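PDB 4CZW: Pab-dependent poly(a)-specific ribonuclease subunit PAN2 from Neurospora crassa, which probably shortens the poly(A) tails of mRNA as catalytic subunit of the PAN2-PAN3 deadenylation complex, here as a fragment with a ubiquitin-protease-like domain, predicted inactive, and the exonuclease domain. Local coordinates for residues H58-L63 against M391-A396; S324-V329 against A344-G349. All blocks are in the same frame, centred on the assembly; numbering follows the deposited sequence.

Interaction 1 (H58-L63 against M391-A396); sequences HYTPLL and MFQVKA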
# COMPACT_ATOMS: atom_id res chain seq x y z
N HIS A 58 -6.02 1.29 -3.29
CA HIS A 58 -5.60 2.65 -2.96
C HIS A 58 -6.59 3.69 -3.46
O HIS A 58 -6.84 4.69 -2.79
CB HIS A 58 -4.21 2.94 -3.52
CG HIS A 58 -3.80 4.37 -3.38
ND1 HIS A 58 -3.76 5.24 -4.45
CD2 HIS A 58 -3.42 5.09 -2.30
CE1 HIS A 58 -3.36 6.43 -4.03
NE2 HIS A 58 -3.15 6.36 -2.73
N TYR A 59 -7.14 3.46 -4.65
CA TYR A 59 -8.09 4.40 -5.24
C TYR A 59 -9.52 4.02 -4.87
O TYR A 59 -10.47 4.47 -5.51
CB TYR A 59 -7.91 4.46 -6.75
CG TYR A 59 -6.59 5.08 -7.17
CD1 TYR A 59 -6.45 6.46 -7.22
CD2 TYR A 59 -5.50 4.29 -7.49
CE1 TYR A 59 -5.24 7.04 -7.59
CE2 TYR A 59 -4.29 4.86 -7.86
CZ TYR A 59 -4.17 6.23 -7.91
OH TYR A 59 -2.97 6.80 -8.27
N THR A 60 -9.64 3.20 -3.84
CA THR A 60 -10.93 2.92 -3.22
C THR A 60 -11.01 3.71 -1.92
O THR A 60 -10.48 3.28 -0.90
CB THR A 60 -11.13 1.42 -2.93
OG1 THR A 60 -10.87 0.67 -4.13
CG2 THR A 60 -12.54 1.14 -2.46
N PRO A 61 -11.66 4.88 -1.96
CA PRO A 61 -11.72 5.88 -0.88
C PRO A 61 -11.96 5.29 0.51
O PRO A 61 -11.30 5.70 1.47
CB PRO A 61 -12.89 6.77 -1.29
CG PRO A 61 -12.88 6.71 -2.78
CD PRO A 61 -12.46 5.31 -3.13
N LEU A 62 -12.88 4.33 0.61
CA LEU A 62 -13.19 3.71 1.89
C LEU A 62 -12.03 2.86 2.40
O LEU A 62 -11.82 2.75 3.61
CB LEU A 62 -14.46 2.87 1.79
CG LEU A 62 -15.76 3.66 1.64
CD1 LEU A 62 -16.94 2.72 1.52
CD2 LEU A 62 -15.94 4.61 2.82
N LEU A 63 -11.29 2.25 1.48
CA LEU A 63 -10.16 1.42 1.85
C LEU A 63 -8.94 2.26 2.23
O LEU A 63 -8.24 1.94 3.19
CB LEU A 63 -9.79 0.46 0.71
CG LEU A 63 -10.77 -0.68 0.44
CD1 LEU A 63 -10.24 -1.59 -0.66
CD2 LEU A 63 -11.03 -1.47 1.71
N MSE A 391 -13.51 -4.52 -8.24
CA MSE A 391 -13.74 -3.75 -7.02
C MSE A 391 -14.86 -2.71 -7.17
O MSE A 391 -14.77 -1.80 -7.99
CB MSE A 391 -12.45 -3.04 -6.59
CG MSE A 391 -12.53 -2.37 -5.23
SE MSE A 391 -12.45 -3.65 -3.76
CE MSE A 391 -10.64 -4.33 -4.03
N PHE A 392 -15.90 -2.87 -6.36
CA PHE A 392 -16.97 -1.89 -6.28
C PHE A 392 -17.01 -1.24 -4.90
O PHE A 392 -16.63 -1.86 -3.91
CB PHE A 392 -18.33 -2.53 -6.57
CG PHE A 392 -18.58 -2.81 -8.03
CD1 PHE A 392 -19.12 -1.84 -8.85
CD2 PHE A 392 -18.29 -4.05 -8.56
CE1 PHE A 392 -19.36 -2.10 -10.19
CE2 PHE A 392 -18.53 -4.32 -9.90
CZ PHE A 392 -19.06 -3.34 -10.71
N GLN A 393 -17.45 0.01 -4.85
CA GLN A 393 -17.74 0.66 -3.58
C GLN A 393 -19.01 1.48 -3.73
O GLN A 393 -19.40 1.83 -4.85
CB GLN A 393 -16.58 1.54 -3.11
CG GLN A 393 -16.58 2.95 -3.69
CD GLN A 393 -15.78 3.92 -2.85
OE1 GLN A 393 -15.08 3.53 -1.91
NE2 GLN A 393 -15.89 5.21 -3.17
N VAL A 394 -19.66 1.78 -2.61
CA VAL A 394 -20.90 2.56 -2.64
C VAL A 394 -20.64 3.94 -3.23
O VAL A 394 -19.66 4.61 -2.89
CB VAL A 394 -21.52 2.69 -1.23
CG1 VAL A 394 -22.09 1.35 -0.79
CG2 VAL A 394 -20.49 3.18 -0.23
N LYS A 395 -21.51 4.36 -4.15
CA LYS A 395 -21.34 5.60 -4.88
C LYS A 395 -21.36 6.82 -3.96
O LYS A 395 -20.77 7.86 -4.26
CB LYS A 395 -22.42 5.74 -5.96
CG LYS A 395 -22.22 6.92 -6.90
CD LYS A 395 -23.28 6.96 -7.98
CE LYS A 395 -23.06 8.12 -8.94
NZ LYS A 395 -24.07 8.13 -10.03
N ALA A 396 -22.04 6.68 -2.82
CA ALA A 396 -22.12 7.76 -1.85
C ALA A 396 -20.76 8.04 -1.21
O ALA A 396 -20.54 9.11 -0.64
CB ALA A 396 -23.15 7.42 -0.77

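Interaction 2 (S324-V329 against A344-G349); sequences SLVGTV and ATVNVG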
# COMPACT_ATOMS: atom_id res chain seq x y z
N SER A 324 -20.27 1.98 -7.37
CA SER A 324 -19.45 2.47 -8.47
C SER A 324 -18.24 1.57 -8.67
O SER A 324 -17.64 1.10 -7.70
CB SER A 324 -19.00 3.91 -8.21
OG SER A 324 -20.11 4.79 -8.20
N LEU A 325 -17.90 1.31 -9.92
CA LEU A 325 -16.74 0.50 -10.24
C LEU A 325 -15.45 1.29 -10.05
O LEU A 325 -15.23 2.30 -10.73
CB LEU A 325 -16.82 -0.02 -11.68
CG LEU A 325 -15.62 -0.82 -12.18
CD1 LEU A 325 -15.42 -2.08 -11.35
CD2 LEU A 325 -15.79 -1.17 -13.65
N VAL A 326 -14.62 0.85 -9.12
CA VAL A 326 -13.36 1.52 -8.84
C VAL A 326 -12.28 1.11 -9.83
O VAL A 326 -11.67 1.95 -10.48
CB VAL A 326 -12.86 1.23 -7.41
CG1 VAL A 326 -11.49 1.84 -7.19
CG2 VAL A 326 -13.85 1.77 -6.39
N GLY A 327 -12.06 -0.20 -9.95
CA GLY A 327 -11.04 -0.71 -10.85
C GLY A 327 -11.09 -2.21 -11.02
O GLY A 327 -12.01 -2.88 -10.54
N THR A 328 -10.09 -2.75 -11.71
CA THR A 328 -10.03 -4.18 -12.00
C THR A 328 -8.60 -4.71 -12.03
O THR A 328 -7.75 -4.15 -12.72
CB THR A 328 -10.71 -4.50 -13.35
OG1 THR A 328 -12.07 -4.05 -13.33
CG2 THR A 328 -10.68 -6.00 -13.62
N VAL A 329 -8.35 -5.77 -11.28
CA VAL A 329 -7.08 -6.49 -11.39
C VAL A 329 -7.15 -7.42 -12.59
O VAL A 329 -7.97 -8.34 -12.63
CB VAL A 329 -6.77 -7.30 -10.12
CG1 VAL A 329 -5.54 -8.18 -10.34
CG2 VAL A 329 -6.56 -6.37 -8.94
N ALA A 344 -3.37 -3.23 -13.54
CA ALA A 344 -4.55 -2.66 -12.91
C ALA A 344 -5.14 -1.53 -13.74
O ALA A 344 -4.45 -0.56 -14.08
CB ALA A 344 -4.21 -2.16 -11.51
N THR A 345 -6.42 -1.66 -14.09
CA THR A 345 -7.14 -0.61 -14.78
C THR A 345 -8.10 0.06 -13.80
O THR A 345 -9.11 -0.53 -13.41
CB THR A 345 -7.92 -1.15 -15.99
OG1 THR A 345 -8.81 -2.19 -15.57
CG2 THR A 345 -6.97 -1.70 -17.04
N VAL A 346 -7.77 1.28 -13.40
CA VAL A 346 -8.49 1.95 -12.32
C VAL A 346 -9.01 3.33 -12.73
O VAL A 346 -8.31 4.09 -13.39
CB VAL A 346 -7.59 2.11 -11.07
CG1 VAL A 346 -8.33 2.81 -9.95
CG2 VAL A 346 -7.07 0.76 -10.61
N ASN A 347 -10.24 3.64 -12.33
CA ASN A 347 -10.78 4.98 -12.47
C ASN A 347 -10.36 5.83 -11.27
O ASN A 347 -10.97 5.74 -10.20
CB ASN A 347 -12.30 4.94 -12.60
CG ASN A 347 -12.89 6.26 -13.08
OD1 ASN A 347 -12.38 7.34 -12.77
ND2 ASN A 347 -13.96 6.17 -13.86
N VAL A 348 -9.33 6.65 -11.45
CA VAL A 348 -8.77 7.43 -10.35
C VAL A 348 -9.65 8.61 -9.95
O VAL A 348 -9.32 9.37 -9.04
CB VAL A 348 -7.37 7.96 -10.70
CG1 VAL A 348 -6.43 6.81 -11.02
CG2 VAL A 348 -7.45 8.94 -11.87
N GLY A 349 -10.78 8.77 -10.64
CA GLY A 349 -11.69 9.86 -10.37
C GLY A 349 -12.52 9.65 -9.12
O GLY A 349 -13.04 10.61 -8.54
O HOH W 1 -11.45 -1.76 -15.41

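Interaction 1 (H58-L63 against M391-A396)
Q393 tucks CG between its own N and carbonyl carbon (chi1 85°); beyond CG the chain runs extended and carries the amide to the start of helix 61-71. T60 has its methyl CG2 anti to the backbone N, which leaves OG1 beside that N, and L62 has CG anti to its carbonyl carbon. The Q393 side chain runs across that of P61 at roughly a right angle, with NE2 3.4 Å from P61 CG. The amide oxygen OE1 accepts a weak but nearly straight hydrogen bond from L62 N, 3.4 Å long with 165° at the hydrogen. T60 CG2 passes the glutamine stem in the opposite direction, reaching OE1 at 3.5 Å, while T60 OG1 is taken up by V56 O and makes no capping bond. Proline suits the helix start, where its missing N-H costs nothing. L62 CD1 and V394 CG2 meet 4.0 Å apart, and L63 CD1 lies 4.3 Å from the selenium of the selenomethionine M391. The contact sets a helix against sheet strand 385-394 in the USP-like domain, consistent with the helical-thumb-to-palm packing of ubiquitin-specific proteases. An alanine in place of Q393 would remove the amide and probably leave L62 N without this acceptor and the P61 ring less well covered. Since Q393 NE2 is hydrogen-bonded to N398 OD1, the amide orientation is fixed from its far end, and a neutral oxygen meets a first-turn N-H, where the helix dipole would probably favour an acceptor even inside this buried contact.

Interaction 2 (S324-V329 against A344-G349)
V326 breaks the extended run of its strand: its backbone turns to near-helical values (psi -54°), and the next residue, G327, is almost fully stretched. Both residues form backbone hydrogen bonds with the single residue M391 of strand 385-394, so the pair makes a beta bulge there. On the other flank G327 faces V346 in a non-hydrogen-bonded antiparallel pair with CA atoms 4.0 Å apart. A side chain at G327 would run into V346 CG2, so glycine suits this place. Beside it, V326 O accepts from N347 N at 2.9 Å, the donor lying nearly along the C=O axis. T328 and T345 form the hydrogen-bonded pair: T345 N reaches T328 O at 3.1 Å in the carbonyl plane, whereas T328 N approaches T345 O from above the plane of the T345 carbonyl. Strands 321-334 and 339-347 are the arms of a beta hairpin in the mixed sheet of the USP-like domain, and their segments 324-329 and 344-347 run antiparallel at 174°. On the face shared by T328 and T345, a water joins the two hydroxyls, 2.7 Å from T345 OG1 and 3.2 Å from T328 OG1. V346, with CG1 anti to its backbone N, sets that methyl 4.3 Å from V326 CG1, and its branched side chain suits the extended backbone at this position. N347 puts CG anti to its own N (chi1 -166°), so that OD1 accepts the N-H of G349 N on a lone pair at 3.0 Å: an Asx turn, for which asparagine's short carbonyl-bearing chain is well suited.

How the interactions relate
Both contacts are buried and sit on one sheet of the USP-like domain, their centres about 9 Å apart. Strand 321-334, the longer arm of the hairpin in interaction 2, is also the neighbour of strand 385-394 from interaction 1: S324 N probably bonds Q393 O, and V326 N probably bonds M391 O. V326 touches both sides, its CG1 packing against Y59 O. Their chemistry differs with position. Interaction 2 joins strand to strand mainly through backbone hydrogen bonds, with a bulge and a water-bridged pair of threonines, whereas interaction 1 brings a helix start onto a strand through side chains, with one weak bond. Interaction 1 joins segments more than 300 residues apart, interaction 2 the two arms of a hairpin.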